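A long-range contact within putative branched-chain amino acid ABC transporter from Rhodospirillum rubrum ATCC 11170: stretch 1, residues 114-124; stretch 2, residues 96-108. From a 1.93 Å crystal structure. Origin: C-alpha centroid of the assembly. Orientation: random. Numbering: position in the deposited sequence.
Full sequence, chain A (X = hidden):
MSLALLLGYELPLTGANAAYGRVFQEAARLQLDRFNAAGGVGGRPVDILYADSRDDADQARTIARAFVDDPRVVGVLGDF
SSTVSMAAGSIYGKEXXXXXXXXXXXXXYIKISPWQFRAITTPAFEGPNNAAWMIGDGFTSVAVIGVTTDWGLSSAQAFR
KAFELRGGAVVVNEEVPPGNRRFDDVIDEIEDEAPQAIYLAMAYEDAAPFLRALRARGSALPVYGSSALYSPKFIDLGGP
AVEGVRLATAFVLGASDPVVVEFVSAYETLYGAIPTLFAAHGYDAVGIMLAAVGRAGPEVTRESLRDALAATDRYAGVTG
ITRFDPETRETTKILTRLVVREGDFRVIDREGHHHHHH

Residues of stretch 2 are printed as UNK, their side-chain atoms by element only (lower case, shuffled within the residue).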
ATOM      1  N   PRO A 114      -0.824  12.985  16.514  1.00  7.81           N
ATOM      2  CA  PRO A 114       0.537  13.060  15.973  1.00  7.87           C
ATOM      3  C   PRO A 114       1.326  11.769  16.196  1.00  7.68           C
ATOM      4  O   PRO A 114       2.508  11.686  15.859  1.00  5.59           O
ATOM      5  CB  PRO A 114       1.154  14.231  16.743  1.00 10.04           C
ATOM      6  CG  PRO A 114      -0.041  15.055  17.162  1.00  8.93           C
ATOM      7  CD  PRO A 114      -1.021  13.998  17.567  1.00  9.39           C
ATOM      8  N   TRP A 115       0.673  10.757  16.755  1.00  6.90           N
ATOM      9  CA  TRP A 115       1.360   9.504  17.041  1.00  7.45           C
ATOM     10  C   TRP A 115       1.146   8.370  16.048  1.00  6.83           C
ATOM     11  O   TRP A 115       1.776   7.321  16.175  1.00  6.69           O
ATOM     12  CB  TRP A 115       0.997   9.036  18.456  1.00  6.61           C
ATOM     13  CG  TRP A 115       1.314  10.075  19.493  1.00 10.02           C
ATOM     14  CD1 TRP A 115       0.581  11.188  19.789  1.00 10.80           C
ATOM     15  CD2 TRP A 115       2.498  10.148  20.300  1.00  8.52           C
ATOM     16  NE1 TRP A 115       1.239  11.956  20.726  1.00 10.74           N
ATOM     17  CE2 TRP A 115       2.418  11.339  21.054  1.00  9.86           C
ATOM     18  CE3 TRP A 115       3.621   9.323  20.455  1.00  8.33           C
ATOM     19  CZ2 TRP A 115       3.423  11.728  21.955  1.00 11.61           C
ATOM     20  CZ3 TRP A 115       4.620   9.708  21.350  1.00  9.31           C
ATOM     21  CH2 TRP A 115       4.510  10.902  22.087  1.00 10.41           C
ATOM     22  N   GLN A 116       0.277   8.575  15.061  1.00  9.07           N
ATOM     23  CA  GLN A 116       0.002   7.544  14.058  1.00  7.35           C
ATOM     24  C   GLN A 116       0.840   7.659  12.789  1.00  8.69           C
ATOM     25  O   GLN A 116       1.094   8.758  12.288  1.00  5.86           O
ATOM     26  CB  GLN A 116      -1.476   7.554  13.660  1.00  8.66           C
ATOM     27  CG  GLN A 116      -2.396   6.781  14.599  1.00  6.81           C
ATOM     28  CD  GLN A 116      -2.453   7.385  15.983  1.00  7.69           C
ATOM     29  OE1 GLN A 116      -2.710   8.582  16.140  1.00 10.63           O
ATOM     30  NE2 GLN A 116      -2.227   6.558  17.000  1.00  8.94           N
ATOM     31  N   PHE A 117       1.256   6.505  12.276  1.00  7.07           N
ATOM     32  CA  PHE A 117       2.050   6.430  11.053  1.00  7.70           C
ATOM     33  C   PHE A 117       1.577   5.197  10.289  1.00  6.79           C
ATOM     34  O   PHE A 117       1.069   4.252  10.888  1.00  5.42           O
ATOM     35  CB  PHE A 117       3.540   6.291  11.388  1.00  8.36           C
ATOM     36  CG  PHE A 117       4.092   7.445  12.174  1.00  8.16           C
ATOM     37  CD1 PHE A 117       4.547   8.592  11.529  1.00  9.55           C
ATOM     38  CD2 PHE A 117       4.121   7.401  13.565  1.00  9.01           C
ATOM     39  CE1 PHE A 117       5.026   9.677  12.265  1.00  8.94           C
ATOM     40  CE2 PHE A 117       4.596   8.481  14.304  1.00  6.53           C
ATOM     41  CZ  PHE A 117       5.046   9.618  13.654  1.00  6.54           C
ATOM     42  N   ARG A 118       1.740   5.216   8.971  1.00  6.80           N
ATOM     43  CA  ARG A 118       1.333   4.093   8.127  1.00  8.72           C
ATOM     44  C   ARG A 118       2.423   3.798   7.105  1.00  7.82           C
ATOM     45  O   ARG A 118       3.064   4.715   6.581  1.00  7.74           O
ATOM     46  CB  ARG A 118       0.022   4.417   7.397  1.00  9.57           C
ATOM     47  CG  ARG A 118       0.017   5.779   6.724  1.00 13.56           C
ATOM     48  CD  ARG A 118      -0.976   5.862   5.573  1.00 16.18           C
ATOM     49  NE  ARG A 118      -2.320   5.518   6.000  1.00 21.61           N
ATOM     50  CZ  ARG A 118      -3.327   6.377   6.108  1.00 17.83           C
ATOM     51  NH1 ARG A 118      -3.160   7.656   5.813  1.00 16.40           N
ATOM     52  NH2 ARG A 118      -4.500   5.948   6.527  1.00 15.56           N
ATOM     53  N   ALA A 119       2.634   2.516   6.822  1.00  5.81           N
ATOM     54  CA  ALA A 119       3.649   2.114   5.860  1.00  5.67           C
ATOM     55  C   ALA A 119       3.079   2.138   4.448  1.00  7.39           C
ATOM     56  O   ALA A 119       3.817   2.264   3.473  1.00  7.91           O
ATOM     57  CB  ALA A 119       4.160   0.719   6.193  1.00  5.07           C
ATOM     58  N   ILE A 120       1.758   2.032   4.351  1.00  6.51           N
ATOM     59  CA  ILE A 120       1.062   2.028   3.069  1.00  7.25           C
ATOM     60  C   ILE A 120       0.604   3.454   2.746  1.00  7.81           C
ATOM     61  O   ILE A 120       0.670   4.332   3.602  1.00  8.83           O
ATOM     62  CB  ILE A 120      -0.165   1.090   3.145  1.00  5.76           C
ATOM     63  CG1 ILE A 120      -0.706   0.783   1.748  1.00  7.53           C
ATOM     64  CG2 ILE A 120      -1.248   1.741   3.991  1.00  8.32           C
ATOM     65  CD1 ILE A 120      -1.723  -0.360   1.745  1.00 11.07           C
ATOM     66  N   THR A 121       0.165   3.692   1.513  1.00  8.93           N
ATOM     67  CA  THR A 121      -0.321   5.023   1.131  1.00  9.03           C
ATOM     68  C   THR A 121      -1.838   4.951   1.104  1.00 10.05           C
ATOM     69  O   THR A 121      -2.403   3.859   1.128  1.00 10.98           O
ATOM     70  CB  THR A 121       0.150   5.435  -0.286  1.00 10.15           C
ATOM     71  OG1 THR A 121      -0.420   4.547  -1.254  1.00 12.66           O
ATOM     72  CG2 THR A 121       1.669   5.377  -0.397  1.00  6.81           C
ATOM     73  N   THR A 122      -2.503   6.100   1.068  1.00 10.14           N
ATOM     74  CA  THR A 122      -3.960   6.101   0.997  1.00 12.30           C
ATOM     75  C   THR A 122      -4.332   5.680  -0.426  1.00 12.05           C
ATOM     76  O   THR A 122      -3.521   5.798  -1.348  1.00 12.40           O
ATOM     77  CB  THR A 122      -4.546   7.496   1.255  1.00 13.43           C
ATOM     78  OG1 THR A 122      -4.101   8.391   0.230  1.00 15.50           O
ATOM     79  CG2 THR A 122      -4.109   8.018   2.616  1.00 15.64           C
ATOM     80  N   PRO A 123      -5.561   5.179  -0.625  1.00 12.21           N
ATOM     81  CA  PRO A 123      -6.010   4.748  -1.953  1.00 12.07           C
ATOM     82  C   PRO A 123      -5.943   5.855  -3.002  1.00 12.52           C
ATOM     83  O   PRO A 123      -5.643   5.603  -4.167  1.00 13.32           O
ATOM     84  CB  PRO A 123      -7.444   4.294  -1.702  1.00 11.52           C
ATOM     85  CG  PRO A 123      -7.403   3.816  -0.284  1.00 13.88           C
ATOM     86  CD  PRO A 123      -6.588   4.891   0.391  1.00 11.96           C
ATOM     87  N   ALA A 124      -6.218   7.081  -2.576  1.00 10.18           N
ATOM     88  CA  ALA A 124      -6.222   8.223  -3.483  1.00 12.24           C
ATOM     89  C   ALA A 124      -4.845   8.621  -4.016  1.00 11.93           C
ATOM     90  O   ALA A 124      -4.750   9.231  -5.085  1.00 11.08           O
ATOM     91  CB  ALA A 124      -6.874   9.417  -2.799  1.00 13.07           C
ATOM     92  N   UNK A  96       0.566   8.646  24.361  1.00 11.88           N
ATOM     93  CA  UNK A  96       1.904   8.989  23.904  1.00 10.98           C
ATOM     94  C   UNK A  96       2.744   7.802  23.470  1.00 10.99           C
ATOM     95  O   UNK A  96       3.918   7.680  23.827  1.00  9.36           O
ATOM     96  N   UNK A  97       2.132   6.911  22.704  1.00  9.81           N
ATOM     97  CA  UNK A  97       2.810   5.725  22.192  1.00 10.26           C
ATOM     98  C   UNK A  97       2.832   5.820  20.673  1.00  8.73           C
ATOM     99  O   UNK A  97       1.784   5.945  20.052  1.00  9.74           O
ATOM    100  c   UNK A  97       2.044   4.463  22.599  1.00 12.09           C
ATOM    101 se   UNK A  97       4.246   2.582  22.810  1.00 19.94          SE
ATOM    102  c   UNK A  97       3.512   1.648  24.353  1.00 14.48           C
ATOM    103  c   UNK A  97       2.589   3.169  22.004  1.00 11.30           C
ATOM    104  N   UNK A  98       4.024   5.781  20.056  1.00  8.47           N
ATOM    105  CA  UNK A  98       4.085   5.862  18.594  1.00  6.91           C
ATOM    106  C   UNK A  98       3.555   4.561  17.983  1.00  7.49           C
ATOM    107  O   UNK A  98       3.918   3.469  18.423  1.00  8.75           O
ATOM    108  c   UNK A  98       6.227   5.337  19.439  1.00  7.02           C
ATOM    109  c   UNK A  98       5.572   6.085  18.325  1.00  7.07           C
ATOM    110  c   UNK A  98       5.376   5.704  20.637  1.00  8.47           C
ATOM    111  N   UNK A  99       2.694   4.681  16.977  1.00  6.23           N
ATOM    112  CA  UNK A  99       2.094   3.512  16.328  1.00  6.88           C
ATOM    113  C   UNK A  99       2.357   3.500  14.824  1.00  7.25           C
ATOM    114  O   UNK A  99       2.155   4.503  14.146  1.00  7.48           O
ATOM    115  n   UNK A  99      -2.448   1.562  15.573  1.00  8.65           N
ATOM    116  c   UNK A  99       0.575   3.497  16.587  1.00  5.90           C
ATOM    117  c   UNK A  99      -0.223   2.519  15.705  1.00  7.32           C
ATOM    118  c   UNK A  99      -1.737   2.640  15.870  1.00  8.28           C
ATOM    119  o   UNK A  99      -2.258   3.690  16.232  1.00  7.87           O
ATOM    120  N   UNK A 100       2.817   2.367  14.306  1.00  7.13           N
ATOM    121  CA  UNK A 100       3.062   2.256  12.877  1.00  6.99           C
ATOM    122  C   UNK A 100       2.263   1.090  12.309  1.00  7.80           C
ATOM    123  O   UNK A 100       2.594  -0.072  12.549  1.00  5.89           O
ATOM    124  c   UNK A 100       4.920   1.772  11.108  1.00  8.67           C
ATOM    125  c   UNK A 100       4.331   2.838  10.223  1.00  8.25           C
ATOM    126  c   UNK A 100       6.431   1.709  10.940  1.00  7.52           C
ATOM    127  c   UNK A 100       4.558   2.055  12.581  1.00  6.44           C
ATOM    128  N   UNK A 101       1.194   1.403  11.582  1.00  7.29           N
ATOM    129  CA  UNK A 101       0.377   0.364  10.971  1.00  6.72           C
ATOM    130  C   UNK A 101       0.909   0.070   9.576  1.00  7.48           C
ATOM    131  O   UNK A 101       1.104   0.978   8.765  1.00  6.03           O
ATOM    132  c   UNK A 101      -1.079   0.804  10.854  1.00  8.60           C
ATOM    133  o   UNK A 101      -1.801  -0.148  10.088  1.00  9.73           O
ATOM    134  N   UNK A 102       1.144  -1.206   9.270  1.00  6.75           N
ATOM    135  CA  UNK A 102       1.656  -1.469   7.928  1.00  7.66           C
ATOM    136  C   UNK A 102       0.622  -1.299   6.822  1.00  8.67           C
ATOM    137  O   UNK A 102       0.968  -0.973   5.688  1.00  9.04           O
ATOM    138  c   UNK A 102       1.171  -2.418  10.111  1.00  7.34           C
ATOM    139  c   UNK A 102       1.308  -3.515   9.089  1.00 10.11           C
ATOM    140  c   UNK A 102       2.179  -2.904   8.035  1.00 10.31           C
ATOM    141  N   UNK A 103      -0.652  -1.465   7.160  1.00  7.58           N
ATOM    142  CA  UNK A 103      -1.698  -1.402   6.145  1.00  9.00           C
ATOM    143  C   UNK A 103      -2.934  -0.517   6.378  1.00  9.91           C
ATOM    144  O   UNK A 103      -3.813  -0.470   5.525  1.00  9.85           O
ATOM    145  c   UNK A 103      -2.176  -2.822   5.843  1.00  8.15           C
ATOM    146  o   UNK A 103      -2.542  -3.465   7.069  1.00  8.87           O
ATOM    147  c   UNK A 103      -1.066  -3.628   5.188  1.00 12.02           C
ATOM    148  N   UNK A 104      -3.023   0.176   7.511  1.00 10.25           N
ATOM    149  CA  UNK A 104      -4.181   1.046   7.743  1.00 10.08           C
ATOM    150  C   UNK A 104      -4.120   2.202   6.735  1.00  9.48           C
ATOM    151  O   UNK A 104      -3.416   3.182   6.948  1.00  9.92           O
ATOM    152  c   UNK A 104      -4.178   1.570   9.172  1.00 10.88           C
ATOM    153  N   UNK A 105      -4.881   2.078   5.647  1.00 10.31           N
ATOM    154  CA  UNK A 105      -4.883   3.072   4.574  1.00 10.28           C
ATOM    155  C   UNK A 105      -5.983   4.125   4.582  1.00 11.78           C
ATOM    156  O   UNK A 105      -5.977   5.040   3.759  1.00 12.03           O
ATOM    157  c   UNK A 105      -4.879   2.353   3.219  1.00 12.04           C
ATOM    158  N   UNK A 106      -6.932   4.010   5.498  1.00 11.25           N
ATOM    159  CA  UNK A 106      -8.026   4.978   5.544  1.00 12.07           C
ATOM    160  C   UNK A 106      -7.540   6.392   5.864  1.00 11.47           C
ATOM    161  O   UNK A 106      -6.764   6.597   6.792  1.00 11.13           O
ATOM    162  n   UNK A 106     -12.342   6.163   6.183  1.00 19.01           N
ATOM    163  c   UNK A 106     -10.331   5.348   6.515  1.00 15.01           C
ATOM    164  c   UNK A 106     -11.607   7.135   6.694  1.00 15.98           C
ATOM    165  c   UNK A 106     -11.568   5.033   6.063  1.00 16.02           C
ATOM    166  n   UNK A 106     -10.389   6.670   6.906  1.00 14.01           N
ATOM    167  c   UNK A 106      -9.070   4.546   6.573  1.00 12.66           C
ATOM    168  N   UNK A 107      -7.989   7.388   5.088  1.00 12.55           N
ATOM    169  CA  UNK A 107      -7.580   8.778   5.312  1.00 14.26           C
ATOM    170  C   UNK A 107      -7.633   9.229   6.773  1.00 14.04           C
ATOM    171  O   UNK A 107      -6.711   9.874   7.255  1.00 15.58           O
ATOM    172  c   UNK A 107      -8.908   7.288   3.942  1.00 13.73           C
ATOM    173  c   UNK A 107      -8.741   8.645   3.267  1.00 14.70           C
ATOM    174  c   UNK A 107      -8.555   9.559   4.441  1.00 14.64           C
ATOM    175  N   UNK A 108      -8.710   8.879   7.470  1.00 14.12           N
ATOM    176  CA  UNK A 108      -8.896   9.287   8.866  1.00 14.38           C
ATOM    177  C   UNK A 108      -7.939   8.709   9.899  1.00 13.03           C
ATOM    178  O   UNK A 108      -7.774   9.280  10.975  1.00 11.48           O
ATOM    179  c   UNK A 108     -11.356   9.798   8.548  1.00 20.22           C
ATOM    180  o   UNK A 108     -12.556   9.479   8.654  1.00 25.25           O
ATOM    181  c   UNK A 108     -10.329   8.997   9.319  1.00 17.24           C
ATOM    182  o   UNK A 108     -10.967  10.752   7.843  1.00 22.63           O
TER

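Position 96 has no side-chain atoms. Its CA lies over the six-membered ring of Trp-115, 3.5 Å from the centroid and almost on the ring normal, and its positive phi and psi would jam a CB against the preceding carbonyl. Both observations fit Gly-96, where the chain leaves a helix.

Position 97 carries three carbons and a selenium in an unbranched chain whose CA-to-CB bond points away from stretch 1. This is Met-97, present as selenomethionine; its backbone O lies 3.6 Å from Trp-115 CB.

At 98, three carbons close a ring onto the backbone N, which identifies Pro-98. Its CD packs 4.0 Å from Trp-115 CE3, and its N sits at the edge of the indole.

Position 99 has three carbons, the last carrying one oxygen and one nitrogen. The atoms alone fit an amide, Gln-99. Extended along chi1 and chi2, it brings OE1 within 3.0 Å of Gln-116 NE2, which donates a hydrogen bond: paired residues on one sheet face join amide to amide.

Position 100 holds four carbons forked at the second, hence Leu-100. It shares the other face with Phe-117, and its CD1 meets Phe-117 CB at 3.7 Å.

One carbon and one oxygen at 101 make Ser-101, back on the face of Gln-116 and Arg-118. Its hydroxyl turns to its own chain, where OG accepts from the backbone N of position 104 at 2.9 Å, bracing the turn that follows the strand.

Position 102 is another three-carbon ring closed on N, Pro-102. Its CA-to-CB bond points away, while its O approaches Ala-119 CB at 3.6 Å.

At 103 a single carbon bears one oxygen and one carbon, a fork that identifies Thr-103; its OG1 is hydrogen-bonded elsewhere in the structure. Its CA-to-CB bond too points away, leaving its backbone C 3.7 Å from Ile-120 CG2.

Position 104 has one carbon, Ala-104. Its O is the important atom, accepting from Arg-118 NE at 2.7 Å and from Arg-118 NH2 at 3.0 Å.

The single carbon at 105 gives Ala-105, whose CB packs 3.8 Å from Ile-120 CG2.

At 106, one carbon leads to a five-membered ring of three carbons and two nitrogens: His-106. Its CA-to-CB bond points away, but the backbone O receives a very short 2.4 Å hydrogen bond from Arg-118 NH2.

Position 107 closes three carbons onto N, Pro-107, with its CA 4.5 Å from Thr-122 CG2.

Position 108 has two carbons, the second carrying two oxygens, Asp-108; it touches nothing on stretch 1, and its N donates a hydrogen bond to His-106 ND1, 2.8 Å away.

The rule is a parallel ladder with a clamp beyond it. Gln-99 N to Trp-115 O, Ser-101 N to Phe-117 O and Ala-119 N to Ser-101 O, each 2.9 Å, set the register, helped by a weak bond from Phe-117 N to Gln-99 O. Trp-115 covers the glycine at one end; past the other, Arg-118 reaches backbone carbonyls, and Ile-120 CG2 packs on Ala-105 CB.

Stretch 2 (96-108) GMPQLSPTAAHPD
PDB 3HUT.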